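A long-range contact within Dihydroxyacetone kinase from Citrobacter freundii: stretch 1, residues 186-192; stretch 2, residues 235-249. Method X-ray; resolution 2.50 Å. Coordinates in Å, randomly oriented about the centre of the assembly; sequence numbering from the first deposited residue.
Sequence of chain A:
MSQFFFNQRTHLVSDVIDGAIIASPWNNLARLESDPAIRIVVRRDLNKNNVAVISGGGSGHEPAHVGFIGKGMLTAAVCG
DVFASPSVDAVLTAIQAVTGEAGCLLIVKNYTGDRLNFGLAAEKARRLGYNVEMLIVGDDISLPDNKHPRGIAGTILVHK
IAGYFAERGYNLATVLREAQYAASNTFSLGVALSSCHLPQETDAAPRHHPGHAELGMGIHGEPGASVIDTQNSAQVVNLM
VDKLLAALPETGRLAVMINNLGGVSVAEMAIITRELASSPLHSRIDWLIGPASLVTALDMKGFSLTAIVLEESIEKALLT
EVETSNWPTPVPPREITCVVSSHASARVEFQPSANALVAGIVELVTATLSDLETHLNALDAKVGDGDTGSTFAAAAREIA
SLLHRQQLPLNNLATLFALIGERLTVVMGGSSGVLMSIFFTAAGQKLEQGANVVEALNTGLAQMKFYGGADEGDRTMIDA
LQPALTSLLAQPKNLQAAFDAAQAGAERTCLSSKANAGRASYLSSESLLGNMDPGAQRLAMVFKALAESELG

Stretch 1, residues 186-192: TFSLGVA
Stretch 2, residues 235-249: QVVNLMVDKLLAALP

Residues 186-192 form a β-strand, with phi between -116° and -148° and psi between 127° and 163°. Stretch 2 is α-helical from Q235, continuing a helix that begins earlier in the chain, and L248 and P249 are extended, with psi near 160° and 155°. Helical i to i-4 hydrogen bonds run from L239 N to Q235 O (3.0 Å) through A246 N to D242 O (2.9 Å). Near the C-terminal end, A247 N bonds to L244 O at 3.0 Å and L248 N to L244 O at 3.0 Å.

The helix packs along the strand, running roughly antiparallel to it. The axes make an angle of 156° and approach to 8.9 Å. The register follows from the CA pairs: F187 CA to L244 CA is 6.9 Å, L189 CA to M240 CA 6.8 Å, and V191 CA to V236 CA 8.3 Å. Two residues along the strand thus match about one helical turn. No hydrogen bond crosses the contact, which buries 492 Å² in total and is held by apolar packing.

Strand alternation sorts the side chains. F187, L189 and V191 point toward the helix. T186 and S188 point away, and their hydroxyls are hydrogen-bonded elsewhere in the structure. G190 has no side chain; its C lies 3.8 Å from M240 CE.

F187 (chi1 m, chi2 79°) packs against L244, A247 and L248. Its CD2 is 3.9 Å from A247 CB, and A247 O lies over one ring face, 3.6 Å from F187 CE2. F187 CD1 meets L248 CD2 at 3.6 Å. The small A247 side chain points toward the strand and leaves the ring close to the backbone. L244 (m, t) and L248 (m, t) leave their CA sideways, but their ends come nearer the strand. L244 CD2 reaches F187 O at 3.6 Å and F187 CB at 4.1 Å.

L189 (t, p) is buried at the centre. Its CD2 touches M240 CG at 3.8 Å and K243 CB at 3.9 Å. K243 (m, t, t, m) starts toward the strand, so its CB touches L189, while its end leads away and the residue stays exposed.

M240 (m, t, p) points toward the strand, and its unbranched side chain is long enough to reach both the L189 backbone and V191. Its CE lies only 3.0 Å from L189 O, a tight contact, and its SD is 3.6 Å from V191 CG1. V191 (chi1 p) also places CG1 4.0 Å from CG1 of V236 (chi1 t). The CA atoms are farther apart at this pair, and the two valines meet only through their CG1 methyls.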

# COMPACT_ATOMS: atom_id res chain seq x y z
N THR A 186 21.06 -2.99 13.46
CA THR A 186 19.98 -2.54 12.61
C THR A 186 19.98 -1.02 12.49
O THR A 186 20.00 -0.30 13.49
CB THR A 186 18.63 -3.04 13.15
OG1 THR A 186 18.65 -4.47 13.21
CG2 THR A 186 17.48 -2.60 12.26
N PHE A 187 19.95 -0.55 11.25
CA PHE A 187 19.96 0.88 10.96
C PHE A 187 18.87 1.24 9.94
O PHE A 187 18.78 0.64 8.86
CB PHE A 187 21.34 1.30 10.44
CG PHE A 187 22.49 0.78 11.28
CD1 PHE A 187 22.92 -0.54 11.16
CD2 PHE A 187 23.07 1.59 12.26
CE1 PHE A 187 23.91 -1.04 11.98
CE2 PHE A 187 24.07 1.09 13.09
CZ PHE A 187 24.49 -0.23 12.95
N SER A 188 18.03 2.20 10.30
CA SER A 188 16.95 2.61 9.41
C SER A 188 16.91 4.11 9.16
O SER A 188 17.30 4.91 10.02
CB SER A 188 15.62 2.16 10.00
OG SER A 188 15.65 0.79 10.32
N LEU A 189 16.45 4.47 7.97
CA LEU A 189 16.31 5.87 7.59
C LEU A 189 15.07 6.01 6.72
O LEU A 189 14.89 5.30 5.74
CB LEU A 189 17.54 6.33 6.81
CG LEU A 189 17.52 7.79 6.34
CD1 LEU A 189 17.26 8.70 7.53
CD2 LEU A 189 18.84 8.13 5.64
N GLY A 190 14.19 6.93 7.10
CA GLY A 190 12.98 7.13 6.33
C GLY A 190 12.88 8.49 5.68
O GLY A 190 13.60 9.43 6.04
N VAL A 191 11.99 8.60 4.70
CA VAL A 191 11.79 9.86 4.00
C VAL A 191 10.33 9.90 3.59
O VAL A 191 9.74 8.86 3.30
CB VAL A 191 12.69 9.96 2.74
CG1 VAL A 191 12.28 8.93 1.71
CG2 VAL A 191 12.62 11.37 2.16
N ALA A 192 9.75 11.10 3.59
CA ALA A 192 8.36 11.25 3.23
C ALA A 192 8.07 12.53 2.46
O ALA A 192 8.72 13.56 2.66
CB ALA A 192 7.50 11.18 4.48
N GLN A 235 18.38 10.65 -6.42
CA GLN A 235 19.04 11.55 -5.51
C GLN A 235 18.63 11.22 -4.09
O GLN A 235 19.47 11.06 -3.20
CB GLN A 235 18.70 13.00 -5.87
CG GLN A 235 19.33 13.43 -7.20
CD GLN A 235 18.87 14.80 -7.66
OE1 GLN A 235 19.01 15.79 -6.94
NE2 GLN A 235 18.32 14.86 -8.88
N VAL A 236 17.33 11.09 -3.88
CA VAL A 236 16.82 10.76 -2.55
C VAL A 236 17.39 9.44 -2.03
O VAL A 236 17.85 9.38 -0.89
CB VAL A 236 15.28 10.71 -2.54
CG1 VAL A 236 14.78 10.28 -1.17
CG2 VAL A 236 14.73 12.08 -2.90
N VAL A 237 17.37 8.39 -2.84
CA VAL A 237 17.89 7.12 -2.36
C VAL A 237 19.39 7.13 -2.11
O VAL A 237 19.86 6.55 -1.12
CB VAL A 237 17.53 5.97 -3.33
CG1 VAL A 237 18.30 4.70 -2.98
CG2 VAL A 237 16.05 5.69 -3.23
N ASN A 238 20.16 7.80 -2.97
CA ASN A 238 21.60 7.83 -2.76
C ASN A 238 21.97 8.63 -1.51
O ASN A 238 22.91 8.28 -0.80
CB ASN A 238 22.31 8.40 -3.99
CG ASN A 238 22.30 7.44 -5.17
OD1 ASN A 238 22.44 6.22 -5.01
ND2 ASN A 238 22.15 7.99 -6.37
N LEU A 239 21.22 9.69 -1.25
CA LEU A 239 21.48 10.48 -0.07
C LEU A 239 21.27 9.58 1.15
O LEU A 239 22.06 9.59 2.10
CB LEU A 239 20.53 11.67 -0.02
CG LEU A 239 20.43 12.45 1.29
CD1 LEU A 239 21.81 12.76 1.85
CD2 LEU A 239 19.64 13.73 1.05
N MET A 240 20.20 8.80 1.10
CA MET A 240 19.85 7.89 2.18
C MET A 240 20.91 6.81 2.30
O MET A 240 21.32 6.45 3.40
CB MET A 240 18.48 7.28 1.91
CG MET A 240 17.34 8.25 2.12
SD MET A 240 15.69 7.63 1.67
CE MET A 240 15.16 6.80 3.20
N VAL A 241 21.35 6.30 1.16
CA VAL A 241 22.36 5.26 1.18
C VAL A 241 23.66 5.76 1.80
O VAL A 241 24.34 5.02 2.52
CB VAL A 241 22.61 4.71 -0.24
CG1 VAL A 241 23.85 3.82 -0.26
CG2 VAL A 241 21.40 3.92 -0.68
N ASP A 242 24.02 7.01 1.54
CA ASP A 242 25.24 7.54 2.11
C ASP A 242 25.16 7.48 3.63
O ASP A 242 26.03 6.90 4.28
CB ASP A 242 25.48 9.00 1.68
CG ASP A 242 25.96 9.11 0.25
OD1 ASP A 242 26.74 8.22 -0.18
OD2 ASP A 242 25.58 10.08 -0.44
N LYS A 243 24.10 8.06 4.18
CA LYS A 243 23.90 8.08 5.63
C LYS A 243 23.86 6.68 6.21
O LYS A 243 24.34 6.45 7.32
CB LYS A 243 22.64 8.86 5.98
CG LYS A 243 22.78 10.31 5.58
CD LYS A 243 21.60 11.16 5.97
CE LYS A 243 21.86 12.61 5.60
NZ LYS A 243 23.16 13.09 6.18
N LEU A 244 23.31 5.73 5.46
CA LEU A 244 23.27 4.36 5.95
C LEU A 244 24.70 3.83 5.99
O LEU A 244 25.10 3.22 6.98
CB LEU A 244 22.41 3.48 5.05
CG LEU A 244 20.90 3.49 5.32
CD1 LEU A 244 20.17 2.74 4.23
CD2 LEU A 244 20.62 2.86 6.67
N LEU A 245 25.46 4.07 4.93
CA LEU A 245 26.84 3.60 4.88
C LEU A 245 27.71 4.20 5.98
O LEU A 245 28.59 3.52 6.52
CB LEU A 245 27.46 3.91 3.51
CG LEU A 245 27.07 2.96 2.38
CD1 LEU A 245 27.79 3.33 1.10
CD2 LEU A 245 27.39 1.52 2.77
N ALA A 246 27.46 5.45 6.32
CA ALA A 246 28.22 6.11 7.36
C ALA A 246 27.96 5.48 8.73
O ALA A 246 28.79 5.58 9.63
CB ALA A 246 27.89 7.60 7.40
N ALA A 247 26.82 4.83 8.89
CA ALA A 247 26.50 4.21 10.17
C ALA A 247 26.83 2.73 10.20
O ALA A 247 26.99 2.16 11.27
CB ALA A 247 25.03 4.42 10.49
N LEU A 248 26.93 2.12 9.03
CA LEU A 248 27.23 0.70 8.95
C LEU A 248 28.71 0.42 9.03
O LEU A 248 29.52 1.32 8.81
CB LEU A 248 26.71 0.15 7.62
CG LEU A 248 25.20 0.03 7.42
CD1 LEU A 248 24.87 -0.02 5.93
CD2 LEU A 248 24.70 -1.22 8.15
N PRO A 249 29.09 -0.82 9.38
CA PRO A 249 30.51 -1.18 9.46
C PRO A 249 31.05 -0.99 8.04
O PRO A 249 30.28 -1.07 7.09
CB PRO A 249 30.46 -2.65 9.87
CG PRO A 249 29.23 -2.72 10.69
CD PRO A 249 28.25 -1.92 9.88